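Local coordinates for protein probable transcriptional regulator (Rhodococcus jostii, PDB 3HIM) that probably binds DNA at cis-regulatory sites and controls transcription as a TetR-family regulator, with two chains in its assembly, at residues S15-F29 against I42-H56. Sequence-based numbering, arbitrary orientation.
Sequences SKAAARIRAAAIEVF and IAASLDMSPGAVYPH
In the DNA-binding domain of this TetR-family regulator, Ile42, in the last turn of the first helix of the predicted helix-turn-helix, and Leu46, just past its end, pack on the helix that precedes the motif. Ile42 is a knob in a hole formed by Ala24, Ala25, Val28 and Phe29; its CD1 lies 3.6 Å from Ala25 CB and meets the Phe29 ring obliquely at CE1. Leu46 presses CD2 against Ala24 CB, a tight 3.4 Å, and sets the same methyl over the centre of one face of the Arg20 guanidinium. Arg20 reaches this place with an extended chain, CG anti to the backbone N (chi1 178°), running past Leu46 in the opposite direction. Its NH2 donates to Leu46 O (2.9 Å, 152° at the hydrogen), while NH1 makes a weak bond to Met48 SD, in the guanidinium plane, at 3.5 Å. The group thus grips the turn just where a Schellman motif, with Asp47 at positive phi, ends helix 39-45. Nearer the start of helix 16-32, Ile21 spreads its branches: CG2 touches Val53 CG1 (3.9 Å), and CD1 approaches His56 ND1 (3.6 Å), a buried nitrogen without a polar partner. One face of the His56 ring is turned to Ala18 N, which stands toward the rim and gives its N-H to Ser15 OG, the N-cap bond of helix 16-32. Behind this helix, Ala25 and Ile26 rest on helix 60-82, and Arg22 forms a salt bridge there with Glu70; Ile26 and Phe29 also touch helix 108-116.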
loop_
_atom_site.group_PDB
_atom_site.type_symbol
_atom_site.label_atom_id
_atom_site.label_comp_id
_atom_site.label_asym_id
_atom_site.label_seq_id
_atom_site.Cartn_x
_atom_site.Cartn_y
_atom_site.Cartn_z
ATOM N N SER B 15 -14.684 -25.039 8.379
ATOM C CA SER B 15 -13.738 -26.083 8.704
ATOM C C SER B 15 -12.451 -25.504 9.325
ATOM O O SER B 15 -11.816 -24.610 8.745
ATOM C CB SER B 15 -13.428 -26.866 7.419
ATOM O OG SER B 15 -12.401 -27.813 7.617
ATOM N N LYS B 16 -12.077 -26.010 10.507
ATOM C CA LYS B 16 -10.781 -25.671 11.097
ATOM C C LYS B 16 -9.690 -26.284 10.248
ATOM O O LYS B 16 -8.587 -25.738 10.145
ATOM C CB LYS B 16 -10.666 -26.146 12.550
ATOM C CG LYS B 16 -11.349 -25.237 13.582
ATOM C CD LYS B 16 -10.528 -23.973 13.838
ATOM C CE LYS B 16 -11.394 -22.879 14.421
ATOM N NZ LYS B 16 -10.894 -21.499 14.128
ATOM N N ALA B 17 -10.010 -27.417 9.626
ATOM C CA ALA B 17 -9.089 -28.072 8.695
ATOM C C ALA B 17 -8.782 -27.153 7.487
ATOM O O ALA B 17 -7.616 -26.981 7.127
ATOM C CB ALA B 17 -9.633 -29.438 8.252
ATOM N N ALA B 18 -9.818 -26.549 6.894
ATOM C CA ALA B 18 -9.635 -25.552 5.816
ATOM C C ALA B 18 -8.937 -24.292 6.340
ATOM O O ALA B 18 -8.003 -23.772 5.693
ATOM C CB ALA B 18 -10.983 -25.184 5.176
ATOM N N ALA B 19 -9.389 -23.804 7.509
ATOM C CA ALA B 19 -8.810 -22.617 8.127
ATOM C C ALA B 19 -7.314 -22.797 8.333
ATOM O O ALA B 19 -6.537 -21.878 8.103
ATOM C CB ALA B 19 -9.505 -22.290 9.454
ATOM N N ARG B 20 -6.922 -24.001 8.749
ATOM C CA ARG B 20 -5.513 -24.339 8.976
ATOM C C ARG B 20 -4.722 -24.318 7.653
ATOM O O ARG B 20 -3.565 -23.879 7.611
ATOM C CB ARG B 20 -5.416 -25.729 9.643
ATOM C CG ARG B 20 -4.023 -26.272 9.906
ATOM C CD ARG B 20 -4.099 -27.520 10.794
ATOM N NE ARG B 20 -2.814 -28.206 10.958
ATOM C CZ ARG B 20 -2.332 -29.136 10.124
ATOM N NH1 ARG B 20 -3.014 -29.504 9.036
ATOM N NH2 ARG B 20 -1.150 -29.702 10.368
ATOM N N ILE B 21 -5.330 -24.823 6.592
ATOM C CA ILE B 21 -4.672 -24.812 5.268
ATOM C C ILE B 21 -4.467 -23.369 4.791
ATOM O O ILE B 21 -3.390 -23.029 4.298
ATOM C CB ILE B 21 -5.445 -25.672 4.233
ATOM C CG1 ILE B 21 -5.346 -27.161 4.619
ATOM C CG2 ILE B 21 -4.925 -25.424 2.763
ATOM C CD1 ILE B 21 -6.500 -28.018 4.096
ATOM N N ARG B 22 -5.486 -22.529 4.987
ATOM C CA ARG B 22 -5.418 -21.119 4.595
ATOM C C ARG B 22 -4.331 -20.381 5.362
ATOM O O ARG B 22 -3.535 -19.660 4.748
ATOM C CB ARG B 22 -6.763 -20.410 4.780
ATOM C CG ARG B 22 -7.878 -20.974 3.949
ATOM C CD ARG B 22 -9.016 -19.987 3.814
ATOM N NE ARG B 22 -9.654 -19.637 5.079
ATOM C CZ ARG B 22 -10.526 -20.412 5.733
ATOM N NH1 ARG B 22 -10.845 -21.621 5.275
ATOM N NH2 ARG B 22 -11.076 -19.983 6.858
ATOM N N ALA B 23 -4.284 -20.570 6.689
ATOM C CA ALA B 23 -3.219 -19.952 7.489
ATOM C C ALA B 23 -1.842 -20.385 6.969
ATOM O O ALA B 23 -0.960 -19.542 6.749
ATOM C CB ALA B 23 -3.373 -20.275 8.975
ATOM N N ALA B 24 -1.665 -21.689 6.734
ATOM C CA ALA B 24 -0.368 -22.173 6.250
ATOM C C ALA B 24 -0.067 -21.628 4.859
ATOM O O ALA B 24 1.079 -21.276 4.561
ATOM C CB ALA B 24 -0.306 -23.703 6.243
ATOM N N ALA B 25 -1.089 -21.569 4.008
ATOM C CA ALA B 25 -0.898 -21.044 2.660
ATOM C C ALA B 25 -0.470 -19.567 2.706
ATOM O O ALA B 25 0.356 -19.140 1.909
ATOM C CB ALA B 25 -2.151 -21.214 1.820
ATOM N N ILE B 26 -1.034 -18.798 3.634
ATOM C CA ILE B 26 -0.665 -17.391 3.761
ATOM C C ILE B 26 0.826 -17.261 4.043
ATOM O O ILE B 26 1.539 -16.534 3.337
ATOM C CB ILE B 26 -1.507 -16.666 4.815
ATOM C CG1 ILE B 26 -2.915 -16.419 4.263
ATOM C CG2 ILE B 26 -0.829 -15.319 5.270
ATOM C CD1 ILE B 26 -3.974 -16.270 5.346
ATOM N N GLU B 27 1.291 -17.989 5.055
ATOM C CA GLU B 27 2.706 -18.027 5.388
ATOM C C GLU B 27 3.553 -18.444 4.170
ATOM O O GLU B 27 4.522 -17.771 3.834
ATOM C CB GLU B 27 2.941 -18.950 6.594
ATOM N N VAL B 28 3.158 -19.519 3.488
ATOM C CA VAL B 28 3.920 -20.024 2.347
ATOM C C VAL B 28 3.840 -19.048 1.172
ATOM O O VAL B 28 4.863 -18.757 0.527
ATOM C CB VAL B 28 3.492 -21.467 1.924
ATOM C CG1 VAL B 28 4.216 -21.907 0.660
ATOM C CG2 VAL B 28 3.785 -22.472 3.036
ATOM N N PHE B 29 2.639 -18.528 0.903
ATOM C CA PHE B 29 2.470 -17.536 -0.155
ATOM C C PHE B 29 3.348 -16.309 0.120
ATOM O O PHE B 29 4.013 -15.808 -0.781
ATOM C CB PHE B 29 1.005 -17.130 -0.343
ATOM C CG PHE B 29 0.131 -18.196 -0.982
ATOM C CD1 PHE B 29 0.684 -19.262 -1.712
ATOM C CD2 PHE B 29 -1.264 -18.113 -0.873
ATOM C CE1 PHE B 29 -0.137 -20.222 -2.302
ATOM C CE2 PHE B 29 -2.093 -19.064 -1.472
ATOM C CZ PHE B 29 -1.525 -20.126 -2.180
ATOM N N ILE B 42 2.390 -26.607 0.546
ATOM C CA ILE B 42 1.476 -26.264 1.657
ATOM C C ILE B 42 1.035 -27.464 2.515
ATOM O O ILE B 42 1.163 -27.423 3.736
ATOM C CB ILE B 42 0.250 -25.460 1.140
ATOM C CG1 ILE B 42 0.734 -24.191 0.419
ATOM C CG2 ILE B 42 -0.741 -25.154 2.288
ATOM C CD1 ILE B 42 -0.327 -23.476 -0.334
ATOM N N ALA B 43 0.522 -28.520 1.879
ATOM C CA ALA B 43 0.117 -29.728 2.599
ATOM C C ALA B 43 1.316 -30.342 3.298
ATOM O O ALA B 43 1.197 -30.853 4.415
ATOM C CB ALA B 43 -0.542 -30.735 1.671
ATOM N N ALA B 44 2.479 -30.249 2.662
ATOM C CA ALA B 44 3.704 -30.808 3.220
ATOM C C ALA B 44 4.141 -30.033 4.445
ATOM O O ALA B 44 4.541 -30.611 5.450
ATOM C CB ALA B 44 4.818 -30.824 2.173
ATOM N N SER B 45 4.065 -28.715 4.353
ATOM C CA SER B 45 4.401 -27.838 5.462
ATOM C C SER B 45 3.477 -28.069 6.672
ATOM O O SER B 45 3.825 -27.709 7.790
ATOM C CB SER B 45 4.314 -26.380 5.006
ATOM O OG SER B 45 2.963 -25.985 4.863
ATOM N N LEU B 46 2.300 -28.644 6.424
ATOM C CA LEU B 46 1.359 -29.016 7.480
ATOM C C LEU B 46 1.464 -30.512 7.825
ATOM O O LEU B 46 0.586 -31.071 8.479
ATOM C CB LEU B 46 -0.079 -28.661 7.084
ATOM C CG LEU B 46 -0.467 -27.179 6.995
ATOM C CD1 LEU B 46 -1.901 -27.058 6.527
ATOM C CD2 LEU B 46 -0.274 -26.451 8.324
ATOM N N ASP B 47 2.553 -31.138 7.376
ATOM C CA ASP B 47 2.824 -32.562 7.607
ATOM C C ASP B 47 1.733 -33.479 7.081
ATOM O O ASP B 47 1.432 -34.500 7.691
ATOM C CB ASP B 47 3.066 -32.847 9.099
ATOM C CG ASP B 47 4.289 -32.118 9.644
ATOM O OD1 ASP B 47 5.402 -32.345 9.113
ATOM O OD2 ASP B 47 4.128 -31.319 10.603
ATOM N N MET B 48 1.139 -33.117 5.955
ATOM C CA MET B 48 0.108 -33.950 5.351
ATOM C C MET B 48 0.533 -34.481 3.981
ATOM O O MET B 48 1.530 -34.024 3.398
ATOM C CB MET B 48 -1.203 -33.177 5.223
ATOM C CG MET B 48 -1.776 -32.720 6.554
ATOM S SD MET B 48 -3.296 -31.797 6.341
ATOM C CE MET B 48 -2.775 -30.500 5.210
ATOM N N SER B 49 -0.225 -35.461 3.483
ATOM C CA SER B 49 -0.102 -35.891 2.094
ATOM C C SER B 49 -0.630 -34.769 1.190
ATOM O O SER B 49 -1.590 -34.077 1.558
ATOM C CB SER B 49 -0.867 -37.197 1.858
ATOM O OG SER B 49 -2.225 -37.076 2.250
ATOM N N PRO B 50 0.008 -34.568 0.021
ATOM C CA PRO B 50 -0.377 -33.522 -0.938
ATOM C C PRO B 50 -1.870 -33.512 -1.288
ATOM O O PRO B 50 -2.450 -32.443 -1.484
ATOM C CB PRO B 50 0.455 -33.869 -2.171
ATOM C CG PRO B 50 1.683 -34.500 -1.620
ATOM C CD PRO B 50 1.220 -35.292 -0.420
ATOM N N GLY B 51 -2.487 -34.689 -1.346
ATOM C CA GLY B 51 -3.914 -34.794 -1.608
ATOM C C GLY B 51 -4.799 -34.421 -0.430
ATOM O O GLY B 51 -6.018 -34.418 -0.556
ATOM N N ALA B 52 -4.200 -34.108 0.716
ATOM C CA ALA B 52 -4.972 -33.761 1.916
ATOM C C ALA B 52 -5.634 -32.377 1.816
ATOM O O ALA B 52 -6.582 -32.079 2.538
ATOM C CB ALA B 52 -4.093 -33.852 3.156
ATOM N N VAL B 53 -5.125 -31.542 0.914
ATOM C CA VAL B 53 -5.692 -30.220 0.655
ATOM C C VAL B 53 -6.832 -30.312 -0.366
ATOM O O VAL B 53 -7.817 -29.575 -0.281
ATOM C CB VAL B 53 -4.598 -29.217 0.158
ATOM C CG1 VAL B 53 -5.206 -27.863 -0.238
ATOM C CG2 VAL B 53 -3.536 -29.007 1.232
ATOM N N TYR B 54 -6.691 -31.231 -1.319
ATOM C CA TYR B 54 -7.626 -31.361 -2.444
ATOM C C TYR B 54 -9.116 -31.402 -2.061
ATOM O O TYR B 54 -9.932 -30.815 -2.760
ATOM C CB TYR B 54 -7.237 -32.560 -3.324
ATOM C CG TYR B 54 -7.947 -32.634 -4.665
ATOM C CD1 TYR B 54 -7.612 -31.766 -5.702
ATOM C CD2 TYR B 54 -8.934 -33.594 -4.906
ATOM C CE1 TYR B 54 -8.255 -31.843 -6.942
ATOM C CE2 TYR B 54 -9.575 -33.681 -6.135
ATOM C CZ TYR B 54 -9.231 -32.802 -7.144
ATOM O OH TYR B 54 -9.860 -32.875 -8.359
ATOM N N PRO B 55 -9.472 -32.081 -0.950
ATOM C CA PRO B 55 -10.873 -32.071 -0.482
ATOM C C PRO B 55 -11.415 -30.689 -0.165
ATOM O O PRO B 55 -12.621 -30.470 -0.262
ATOM C CB PRO B 55 -10.809 -32.876 0.817
ATOM C CG PRO B 55 -9.649 -33.790 0.625
ATOM C CD PRO B 55 -8.645 -33.000 -0.145
ATOM N N HIS B 56 -10.527 -29.783 0.227
ATOM C CA HIS B 56 -10.904 -28.448 0.671
ATOM C C HIS B 56 -10.694 -27.441 -0.443
ATOM O O HIS B 56 -11.520 -26.563 -0.653
ATOM C CB HIS B 56 -10.092 -28.053 1.903
ATOM C CG HIS B 56 -10.364 -28.907 3.102
ATOM N ND1 HIS B 56 -9.512 -29.917 3.508
ATOM C CD2 HIS B 56 -11.390 -28.901 3.987
ATOM C CE1 HIS B 56 -10.005 -30.496 4.590
ATOM N NE2 HIS B 56 -11.143 -29.900 4.901
#